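Local structure of L-methionine gamma-lyase (Fusobacterium nucleatum subsp. nucleatum, 6LXU) at residues N331-K334 against L335-L338; G369-D372 against G373-R376. The protein is a pyridoxal-phosphate-dependent enzyme of the Cys/Met metabolism family, with its cofactor linked covalently to the chain. All blocks are in the same frame, centred on the assembly; numbering follows the deposited sequence. Where two conformers were deposited one is given.

Contact 1 (N331-K334 against L335-L338)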
loop_
_atom_site.group_PDB
_atom_site.type_symbol
_atom_site.label_atom_id
_atom_site.label_comp_id
_atom_site.label_asym_id
_atom_site.label_seq_id
_atom_site.Cartn_x
_atom_site.Cartn_y
_atom_site.Cartn_z
ATOM N N ASN A 331 -10.631 26.355 -19.718
ATOM C CA ASN A 331 -11.845 26.341 -18.892
ATOM C C ASN A 331 -13.020 25.592 -19.516
ATOM O O ASN A 331 -13.962 25.232 -18.805
ATOM C CB ASN A 331 -12.250 27.762 -18.508
ATOM C CG ASN A 331 -11.296 28.383 -17.512
ATOM O OD1 ASN A 331 -10.492 27.688 -16.887
ATOM N ND2 ASN A 331 -11.356 29.699 -17.371
ATOM N N ASN A 332 -12.973 25.345 -20.822
ATOM C CA ASN A 332 -14.016 24.600 -21.524
ATOM C C ASN A 332 -13.712 23.127 -21.772
ATOM O O ASN A 332 -14.575 22.404 -22.268
ATOM C CB ASN A 332 -14.340 25.295 -22.848
ATOM C CG ASN A 332 -15.261 26.467 -22.656
ATOM O OD1 ASN A 332 -16.471 26.282 -22.535
ATOM N ND2 ASN A 332 -14.706 27.669 -22.610
ATOM N N LEU A 333 -12.496 22.677 -21.446
ATOM C CA LEU A 333 -12.138 21.272 -21.700
ATOM C C LEU A 333 -12.789 20.356 -20.679
ATOM O O LEU A 333 -12.890 20.703 -19.503
ATOM C CB LEU A 333 -10.622 21.088 -21.727
ATOM C CG LEU A 333 -9.920 21.873 -22.845
ATOM C CD1 LEU A 333 -8.403 21.800 -22.701
ATOM C CD2 LEU A 333 -10.363 21.395 -24.213
ATOM N N LYS A 334 -13.257 19.213 -21.162
ATOM C CA LYS A 334 -13.955 18.214 -20.346
ATOM C C LYS A 334 -13.197 16.904 -20.160
ATOM O O LYS A 334 -13.500 16.159 -19.221
ATOM C CB LYS A 334 -15.323 17.905 -20.960
ATOM C CG LYS A 334 -16.229 19.113 -21.183
ATOM C CD LYS A 334 -16.474 19.888 -19.899
ATOM C CE LYS A 334 -17.597 20.909 -20.031
ATOM N NZ LYS A 334 -17.233 22.027 -20.940
ATOM N N LEU A 335 -12.231 16.618 -21.025
ATOM C CA LEU A 335 -11.471 15.374 -20.961
ATOM C C LEU A 335 -10.055 15.659 -20.472
ATOM O O LEU A 335 -9.590 15.025 -19.515
ATOM C CB LEU A 335 -11.469 14.678 -22.321
ATOM C CG LEU A 335 -10.800 13.302 -22.367
ATOM C CD1 LEU A 335 -11.477 12.346 -21.397
ATOM C CD2 LEU A 335 -10.819 12.757 -23.786
ATOM N N CYS A 336 -9.370 16.605 -21.112
ATOM C CA CYS A 336 -8.057 17.040 -20.667
ATOM C C CYS A 336 -8.181 17.639 -19.277
ATOM O O CYS A 336 -9.126 18.397 -19.014
ATOM C CB CYS A 336 -7.529 18.115 -21.605
ATOM S SG CYS A 336 -7.407 17.654 -23.352
ATOM N N SER A 337 -7.228 17.338 -18.396
ATOM C CA SER A 337 -7.270 17.817 -17.013
ATOM C C SER A 337 -6.297 18.956 -16.807
ATOM O O SER A 337 -5.161 18.905 -17.275
ATOM C CB SER A 337 -6.926 16.680 -16.054
ATOM O OG SER A 337 -7.898 15.635 -16.102
ATOM N N LEU A 338 -6.740 19.961 -16.050
ATOM C CA LEU A 338 -5.943 21.149 -15.762
ATOM C C LEU A 338 -5.037 20.832 -14.574
ATOM O O LEU A 338 -5.527 20.683 -13.458
ATOM C CB LEU A 338 -6.861 22.336 -15.442
ATOM C CG LEU A 338 -8.032 22.596 -16.398
ATOM C CD1 LEU A 338 -8.746 23.898 -16.052
ATOM C CD2 LEU A 338 -7.519 22.607 -17.825
HETATM O O HOH W 1 -11.425 18.769 -17.741
#

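Contact 2 (G369-D372 against G373-R376). With NO3 (nitrate ion), chain C.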
loop_
_atom_site.group_PDB
_atom_site.type_symbol
_atom_site.label_atom_id
_atom_site.label_comp_id
_atom_site.label_asym_id
_atom_site.label_seq_id
_atom_site.Cartn_x
_atom_site.Cartn_y
_atom_site.Cartn_z
ATOM N N GLY A 369 10.460 33.310 -21.457
ATOM C CA GLY A 369 9.993 32.539 -22.606
ATOM C C GLY A 369 8.533 32.114 -22.564
ATOM O O GLY A 369 8.108 31.290 -23.377
ATOM N N ILE A 370 7.755 32.686 -21.641
ATOM C CA ILE A 370 6.335 32.375 -21.512
ATOM C C ILE A 370 5.547 33.473 -22.221
ATOM O O ILE A 370 5.540 34.634 -21.793
ATOM C CB ILE A 370 5.909 32.244 -20.031
ATOM C CG1 ILE A 370 6.700 31.126 -19.330
ATOM C CG2 ILE A 370 4.398 32.023 -19.915
ATOM C CD1 ILE A 370 6.549 29.745 -19.942
ATOM N N THR A 371 4.907 33.090 -23.313
ATOM C CA THR A 371 4.097 33.986 -24.126
ATOM C C THR A 371 2.620 33.806 -23.758
ATOM O O THR A 371 2.225 32.751 -23.239
ATOM C CB THR A 371 4.352 33.691 -25.613
ATOM O OG1 THR A 371 4.398 32.271 -25.810
ATOM C CG2 THR A 371 5.694 34.257 -26.049
ATOM N N ASP A 372 1.805 34.826 -24.008
ATOM C CA ASP A 372 0.440 34.873 -23.485
ATOM C C ASP A 372 -0.474 33.770 -23.993
ATOM O O ASP A 372 -1.411 33.392 -23.295
ATOM C CB ASP A 372 -0.212 36.235 -23.797
ATOM C CG ASP A 372 0.109 37.313 -22.767
ATOM O OD1 ASP A 372 0.941 37.061 -21.867
ATOM O OD2 ASP A 372 -0.495 38.406 -22.850
ATOM N N GLY A 373 -0.250 33.303 -25.215
ATOM C CA GLY A 373 -1.066 32.237 -25.781
ATOM C C GLY A 373 -0.484 30.836 -25.676
ATOM O O GLY A 373 -1.042 29.918 -26.252
ATOM N N LEU A 374 0.619 30.679 -24.952
ATOM C CA LEU A 374 1.305 29.384 -24.895
ATOM C C LEU A 374 0.544 28.384 -24.023
ATOM O O LEU A 374 0.239 28.674 -22.868
ATOM C CB LEU A 374 2.722 29.556 -24.375
ATOM C CG LEU A 374 3.640 28.333 -24.491
ATOM C CD1 LEU A 374 3.995 28.015 -25.933
ATOM C CD2 LEU A 374 4.902 28.570 -23.680
ATOM N N VAL A 375 0.263 27.219 -24.599
ATOM C CA VAL A 375 -0.401 26.107 -23.903
ATOM C C VAL A 375 0.529 24.900 -23.997
ATOM O O VAL A 375 1.107 24.631 -25.053
ATOM C CB VAL A 375 -1.771 25.822 -24.533
ATOM C CG1 VAL A 375 -2.437 24.614 -23.867
ATOM C CG2 VAL A 375 -2.657 27.059 -24.432
ATOM N N ARG A 376 0.692 24.196 -22.866
ATOM C CA ARG A 376 1.495 22.965 -22.807
ATOM C C ARG A 376 0.582 21.762 -22.586
ATOM O O ARG A 376 -0.202 21.738 -21.632
ATOM C CB ARG A 376 2.525 23.023 -21.686
ATOM C CG ARG A 376 3.609 21.974 -21.867
ATOM C CD ARG A 376 4.549 21.863 -20.695
ATOM N NE ARG A 376 3.991 20.971 -19.698
ATOM C CZ ARG A 376 4.685 20.317 -18.768
ATOM N NH1 ARG A 376 6.016 20.465 -18.672
ATOM N NH2 ARG A 376 4.053 19.511 -17.925
HETATM N N NO3 C . 5.593 20.299 -15.111
HETATM O O1 NO3 C . 5.628 19.096 -15.311
HETATM O O2 NO3 C . 6.653 20.979 -15.225
HETATM O O3 NO3 C . 4.503 20.860 -14.798
HETATM O O HOH W 2 1.125 30.834 -21.363
#

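Contact 1 (N331-K334 against L335-L338)
L333 and C336 meet across a tight bend in the chain. The CD1 methyl of L333 lies 3.9 Å from CB of C336. With CG anti to its own carbonyl carbon (chi1 -62°), the L333 side chain runs toward C336. The pairing is apolar. No direct hydrogen bond joins residues 331-334 to 335-338.

A water ties the two sides instead. It donates to L333 O at 3.0 Å and to C336 O at 2.7 Å, and so bridges the two sides of the bend.

K334 folds back along its own side of the bend. Its chain turns at chi2 and again at chi4, which returns the ammonium to the backbone. K334 NZ donates to N332 O at 3.0 Å and sits 47° above that carbonyl plane. N332 O also accepts Q393 NE2, so two donors hold it.

At the outer ends of the two segments, N331 OD1 comes within 4.3 Å of L338 CD1, a loose contact. The amide of N331 is held from outside: OD1 accepts A43 N of the second subunit, and ND2 donates to E44 of that subunit.

D390, on helix 384-396, positions the bend. Its OD1 accepts the backbone N of K334. Its OD2 accepts those of L335 and C336. One carboxylate thus gathers three successive N-H groups, which should suit its negative charge. L333, C336 and L338 all pack on I349 of strand 348-350. L335 reaches H17 of the third subunit.

This is a helix-to-strand connection of an alpha/beta domain. The chain leaves helix 322-332 and reverses into strand 337-338, outermost of its sheet within this chain. There the L338 backbone is hydrogen-bonded to the second subunit.

Contact 2 (G369-D372 against G373-R376)
T371 O receives the turn hydrogen bond of L374 N from well outside its carbonyl plane. L374 N lies 3.1 Å from T371 O and the bond is nearly straight at hydrogen (164°), yet the donor sits 57° above the plane. It closes a type I beta turn from T371 to L374. T371 O also accepts a water at 2.9 Å. That water donates to L374 O as well, at 2.8 Å, so it bridges both ends of the turn.

The side chains of T371 and L374 meet beside this bond. T371 OG1 comes 3.5 Å from CB of L374. Its torsion (chi1 42°) sets the hydroxyl between the backbone N and the carbonyl carbon. From there OG1 is hydrogen-bonded to OE1 of E318, while OE2 of E318 accepts G373 N. E318, on strand 314-319, thus grips the turn at two points. The backbone N of T371 is buried and has no partner in the model.

L374 also packs loosely on I370, with CD2 4.3 Å from I370 CD1. G369 ends the preceding helix as the C-prime residue of a Schellman motif, which its positive phi fits. D372 stands at the turn corner, and its carboxylate forms salt bridges to R365 and K362 of helix 362-367. The helix is thereby tied to the loop that follows it.

Beyond the turn, R376 reaches a nitrate ion, probably from the crystallisation liquor. R376 NH2 donates weakly to nitrate O1 at 3.1 Å, near the guanidinium plane at its edge. NH1 is hydrogen-bonded to N161 OD1, which should limit rotation of the group. S341 N and Q350 NE2 also donate to the nitrate. The donors of R376, S341 and Q350 around the nitrate are consistent with a site for a small anion.

In the fold
Contacts 1 and 2 follow one another along the chain and lead into the same five-stranded sheet. Their centres are about 17 Å apart and their nearest atoms about 7 Å, so they do not touch. Strand 348-350 lies between them: contact 1 feeds strand 337-338, outermost within this chain, on one flank, and contact 2 feeds strand 374-378 on the other. I349 of that middle strand meets side chains of both contacts, V375 among them. Helix 322-332 also joins them, since contact 1 follows it and its L330 packs on V375. Only contact 2 reaches the nitrate; contact 1 instead meets neighbouring subunits.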